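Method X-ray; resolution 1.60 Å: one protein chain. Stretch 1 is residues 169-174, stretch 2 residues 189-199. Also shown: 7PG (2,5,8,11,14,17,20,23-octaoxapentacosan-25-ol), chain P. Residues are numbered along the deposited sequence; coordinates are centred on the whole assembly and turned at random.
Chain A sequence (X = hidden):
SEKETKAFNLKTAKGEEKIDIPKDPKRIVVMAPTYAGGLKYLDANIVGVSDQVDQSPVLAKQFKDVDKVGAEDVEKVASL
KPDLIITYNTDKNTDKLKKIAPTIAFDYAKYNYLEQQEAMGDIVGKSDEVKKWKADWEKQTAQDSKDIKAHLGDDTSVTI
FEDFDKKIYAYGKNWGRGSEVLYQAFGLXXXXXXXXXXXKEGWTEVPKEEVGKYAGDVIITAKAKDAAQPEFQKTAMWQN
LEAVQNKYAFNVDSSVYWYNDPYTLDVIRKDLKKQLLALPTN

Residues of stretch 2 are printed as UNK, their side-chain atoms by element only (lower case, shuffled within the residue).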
# COMPACT_ATOMS: atom_id res chain seq x y z
N TYR A 169 3.08 -2.76 -14.80
CA TYR A 169 2.78 -3.68 -13.71
C TYR A 169 1.27 -3.80 -13.50
O TYR A 169 0.54 -2.87 -13.80
CB TYR A 169 3.47 -3.21 -12.43
CG TYR A 169 4.97 -3.16 -12.62
CD1 TYR A 169 5.75 -4.30 -12.42
CD2 TYR A 169 5.60 -2.00 -13.06
CE1 TYR A 169 7.10 -4.28 -12.62
CE2 TYR A 169 6.96 -1.97 -13.28
CZ TYR A 169 7.71 -3.12 -13.05
OH TYR A 169 9.08 -3.10 -13.25
N ALA A 170 0.80 -4.95 -13.03
CA ALA A 170 -0.60 -5.08 -12.60
C ALA A 170 -0.63 -5.71 -11.22
O ALA A 170 0.28 -6.45 -10.85
CB ALA A 170 -1.41 -5.90 -13.60
N TYR A 171 -1.68 -5.43 -10.45
CA TYR A 171 -1.69 -5.78 -9.03
C TYR A 171 -2.79 -6.73 -8.59
O TYR A 171 -3.87 -6.78 -9.19
CB TYR A 171 -1.75 -4.49 -8.21
CG TYR A 171 -0.54 -3.67 -8.51
CD1 TYR A 171 0.70 -4.06 -8.04
CD2 TYR A 171 -0.61 -2.56 -9.34
CE1 TYR A 171 1.84 -3.36 -8.36
CE2 TYR A 171 0.52 -1.84 -9.66
CZ TYR A 171 1.75 -2.25 -9.16
OH TYR A 171 2.90 -1.57 -9.46
N GLY A 172 -2.45 -7.55 -7.60
CA GLY A 172 -3.41 -8.34 -6.86
C GLY A 172 -4.22 -7.49 -5.89
O GLY A 172 -4.19 -6.26 -5.97
N LYS A 173 -4.93 -8.12 -4.96
CA LYS A 173 -5.86 -7.37 -4.12
C LYS A 173 -5.22 -6.59 -2.97
O LYS A 173 -5.90 -5.80 -2.32
CB LYS A 173 -6.93 -8.32 -3.56
CG LYS A 173 -7.78 -8.96 -4.66
CD LYS A 173 -9.00 -9.70 -4.08
CE LYS A 173 -9.90 -10.26 -5.19
NZ LYS A 173 -9.20 -11.32 -5.98
N ASN A 174 -3.93 -6.78 -2.71
CA ASN A 174 -3.30 -6.12 -1.57
C ASN A 174 -1.85 -5.75 -1.85
O ASN A 174 -0.94 -6.20 -1.14
CB ASN A 174 -3.41 -7.05 -0.33
CG ASN A 174 -3.36 -6.29 1.00
OD1 ASN A 174 -4.39 -6.07 1.64
ND2 ASN A 174 -2.16 -5.95 1.46
N UNK A 189 -14.85 -6.43 -8.60
CA UNK A 189 -14.31 -7.70 -9.05
C UNK A 189 -12.97 -7.55 -9.73
O UNK A 189 -12.66 -6.52 -10.33
o UNK A 189 -17.30 -8.33 -7.21
n UNK A 189 -16.35 -10.25 -7.89
c UNK A 189 -16.71 -8.50 -9.52
c UNK A 189 -15.27 -8.39 -10.02
c UNK A 189 -16.80 -9.02 -8.10
N UNK A 190 -12.17 -8.60 -9.62
CA UNK A 190 -10.92 -8.70 -10.36
C UNK A 190 -11.12 -9.69 -11.50
O UNK A 190 -11.60 -10.80 -11.27
s UNK A 190 -7.14 -9.69 -9.04
c UNK A 190 -8.44 -9.19 -10.18
c UNK A 190 -9.78 -9.14 -9.46
c UNK A 190 -6.88 -8.14 -8.17
N UNK A 191 -10.76 -9.29 -12.74
CA UNK A 191 -10.86 -10.23 -13.86
C UNK A 191 -10.09 -11.51 -13.56
O UNK A 191 -8.99 -11.46 -12.99
c UNK A 191 -10.24 -9.46 -15.02
c UNK A 191 -10.28 -7.96 -13.18
c UNK A 191 -10.43 -8.02 -14.66
N UNK A 192 -10.67 -12.64 -13.92
CA UNK A 192 -10.08 -13.95 -13.61
C UNK A 192 -8.62 -14.08 -14.07
O UNK A 192 -7.79 -14.60 -13.32
c UNK A 192 -10.37 -16.47 -14.07
n UNK A 192 -9.59 -18.70 -11.08
c UNK A 192 -9.92 -18.36 -12.48
c UNK A 192 -10.93 -15.05 -14.24
c UNK A 192 -10.19 -16.87 -12.63
N UNK A 193 -8.31 -13.62 -15.28
CA UNK A 193 -6.95 -13.80 -15.80
C UNK A 193 -5.95 -13.02 -14.96
O UNK A 193 -4.81 -13.45 -14.77
c UNK A 193 -6.88 -13.37 -17.25
N UNK A 194 -6.38 -11.86 -14.49
CA UNK A 194 -5.56 -10.98 -13.68
C UNK A 194 -5.37 -11.59 -12.29
O UNK A 194 -4.27 -11.57 -11.74
c UNK A 194 -5.48 -8.59 -12.69
c UNK A 194 -6.20 -9.59 -13.59
c UNK A 194 -4.00 -8.48 -13.04
c UNK A 194 -6.16 -7.22 -12.79
N UNK A 195 -6.44 -12.15 -11.73
CA UNK A 195 -6.36 -12.86 -10.47
C UNK A 195 -5.30 -13.96 -10.56
O UNK A 195 -4.40 -14.02 -9.71
o UNK A 195 -8.76 -14.76 -8.42
c UNK A 195 -7.73 -13.46 -10.12
o UNK A 195 -6.89 -13.75 -7.89
c UNK A 195 -7.79 -14.03 -8.71
N UNK A 196 -5.40 -14.80 -11.58
CA UNK A 196 -4.47 -15.91 -11.73
C UNK A 196 -3.02 -15.44 -11.90
O UNK A 196 -2.11 -16.03 -11.33
c UNK A 196 -4.88 -16.79 -12.91
o UNK A 196 -6.77 -18.02 -13.62
o UNK A 196 -6.58 -17.66 -11.47
c UNK A 196 -6.17 -17.54 -12.65
N UNK A 197 -2.82 -14.37 -12.67
CA UNK A 197 -1.49 -13.82 -12.91
C UNK A 197 -0.87 -13.13 -11.69
O UNK A 197 0.35 -12.94 -11.66
c UNK A 197 -1.52 -12.83 -14.08
N UNK A 198 -1.68 -12.75 -10.71
CA UNK A 198 -1.17 -12.00 -9.54
C UNK A 198 -1.27 -12.76 -8.22
O UNK A 198 -0.82 -12.28 -7.19
c UNK A 198 -1.89 -10.63 -9.37
c UNK A 198 -1.67 -9.76 -10.60
o UNK A 198 -3.29 -10.83 -9.14
N UNK A 199 -1.84 -13.96 -8.27
CA UNK A 199 -2.15 -14.72 -7.06
C UNK A 199 -0.88 -15.14 -6.28
O UNK A 199 -0.83 -15.02 -5.04
n UNK A 199 -4.09 -18.19 -3.96
c UNK A 199 -3.41 -16.85 -6.32
c UNK A 199 -2.97 -15.95 -7.45
c UNK A 199 -5.01 -17.09 -4.42
c UNK A 199 -4.31 -16.11 -5.35
C2 7PG P . 7.40 2.05 -4.08
O1 7PG P . 7.57 2.71 -5.30
C3 7PG P . 7.10 1.99 -6.40
C4 7PG P . 8.27 1.32 -7.12
O2 7PG P . 7.89 0.90 -8.40
C5 7PG P . 6.74 0.09 -8.44
C6 7PG P . 6.86 -0.99 -9.51
O3 7PG P . 6.21 -2.15 -9.07
C7 7PG P . 6.96 -3.02 -8.29
C8 7PG P . 6.03 -4.05 -7.63
O4 7PG P . 6.69 -4.88 -6.72
C9 7PG P . 7.32 -4.21 -5.67
C10 7PG P . 7.43 -5.04 -4.39
O5 7PG P . 7.36 -4.14 -3.31
C11 7PG P . 7.14 -4.66 -2.03
C12 7PG P . 6.55 -3.55 -1.14
O6 7PG P . 5.27 -3.92 -0.68
C13 7PG P . 4.17 -3.39 -1.36
C14 7PG P . 4.06 -1.89 -1.10
O7 7PG P . 2.71 -1.58 -0.87
C15 7PG P . 2.49 -0.47 -0.03

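Position 189 carries three side-chain carbons in a row, the third bearing one oxygen and one nitrogen; it makes no contact with stretch 1, and its CA-to-CB bond points away. A carboxamide on a chain of this length is Gln 189.

At position 190 the side chain is unbranched: two carbons, a sulfur and a terminal carbon. Its CA-to-CB bond points toward stretch 1, and the terminal methyl reaches the turn after the strand. The thioether identifies Met 190. With chi1 and chi2 both t the chain is extended, and chi3 at -78° sets CE 3.5 Å from Tyr 171 O, 3.6 Å from Gly 172 C and 3.7 Å from Lys 173 CG.

Position 191 has three carbons closing a ring onto the backbone nitrogen, which defines Pro 191. It makes no contact with stretch 1 but occupies the N-cap position, and its O accepts a hydrogen bond from the N of position 195 at 2.9 Å.

Four carbons in a row ending in nitrogen make position 192 a lysine, Lys 192, whose side chain is out of reach of stretch 1. A single carbon at position 193, also remote, gives Ala 193.

Position 194 has four carbons, forked at the second, with a terminal carbon against the CB of Ala 170. This is the pattern of Leu 194. Although its CA-to-CB bond points sideways, the end of the side chain comes nearer the strand, and CD1 packs 3.7 Å from Ala 170 CB, an apolar contact between buried residues.

At position 195 there are two carbons, the second carrying two oxygens, one of them near Lys 173 NZ. They form the short carboxylate of Asp 195. OD1 lies 3.9 Å from Lys 173 NZ, a long salt bridge.

Position 196 repeats that atom pattern and is Asp 196, but it is out of reach of stretch 1. Its OD1 instead accepts a hydrogen bond from Lys 192 NZ at 3.2 Å within a salt bridge, joining side chains four residues apart along the helix.

Position 197 has one side-chain carbon, out of reach of stretch 1: Ala 197.

Position 198 shows one carbon bearing an oxygen, near Gly 172 CA, and a methyl carbon against Ala 170 O and Tyr 171 C. This beta-branched hydroxyl side chain is Thr 198, whose CA-to-CB bond points toward stretch 1. OG1 donates to Leu 194 O at 2.9 Å and also lies 3.4 Å from Gly 172 CA, while CG2 rests 3.8 Å from both Ala 170 O and Tyr 171 C.

The last position, 199, has four carbons in a row ending in nitrogen, and its CA-to-CB bond points away: Lys 199.

The helix crosses the strand nearly at right angles (98°), and no hydrogen bond links the two stretches. Packing therefore dominates. Leu 194 meets Ala 170, while Thr 198 and Met 190 lie against the backbone around Gly 172. The absence of a side chain there accompanies a close approach, 5.1 Å between Gly 172 CA and Thr 198 CA. At the exposed margin, Lys 173 adds its long salt bridge to Asp 195.

Stretch 2 (189-199) QMPKALDDATK
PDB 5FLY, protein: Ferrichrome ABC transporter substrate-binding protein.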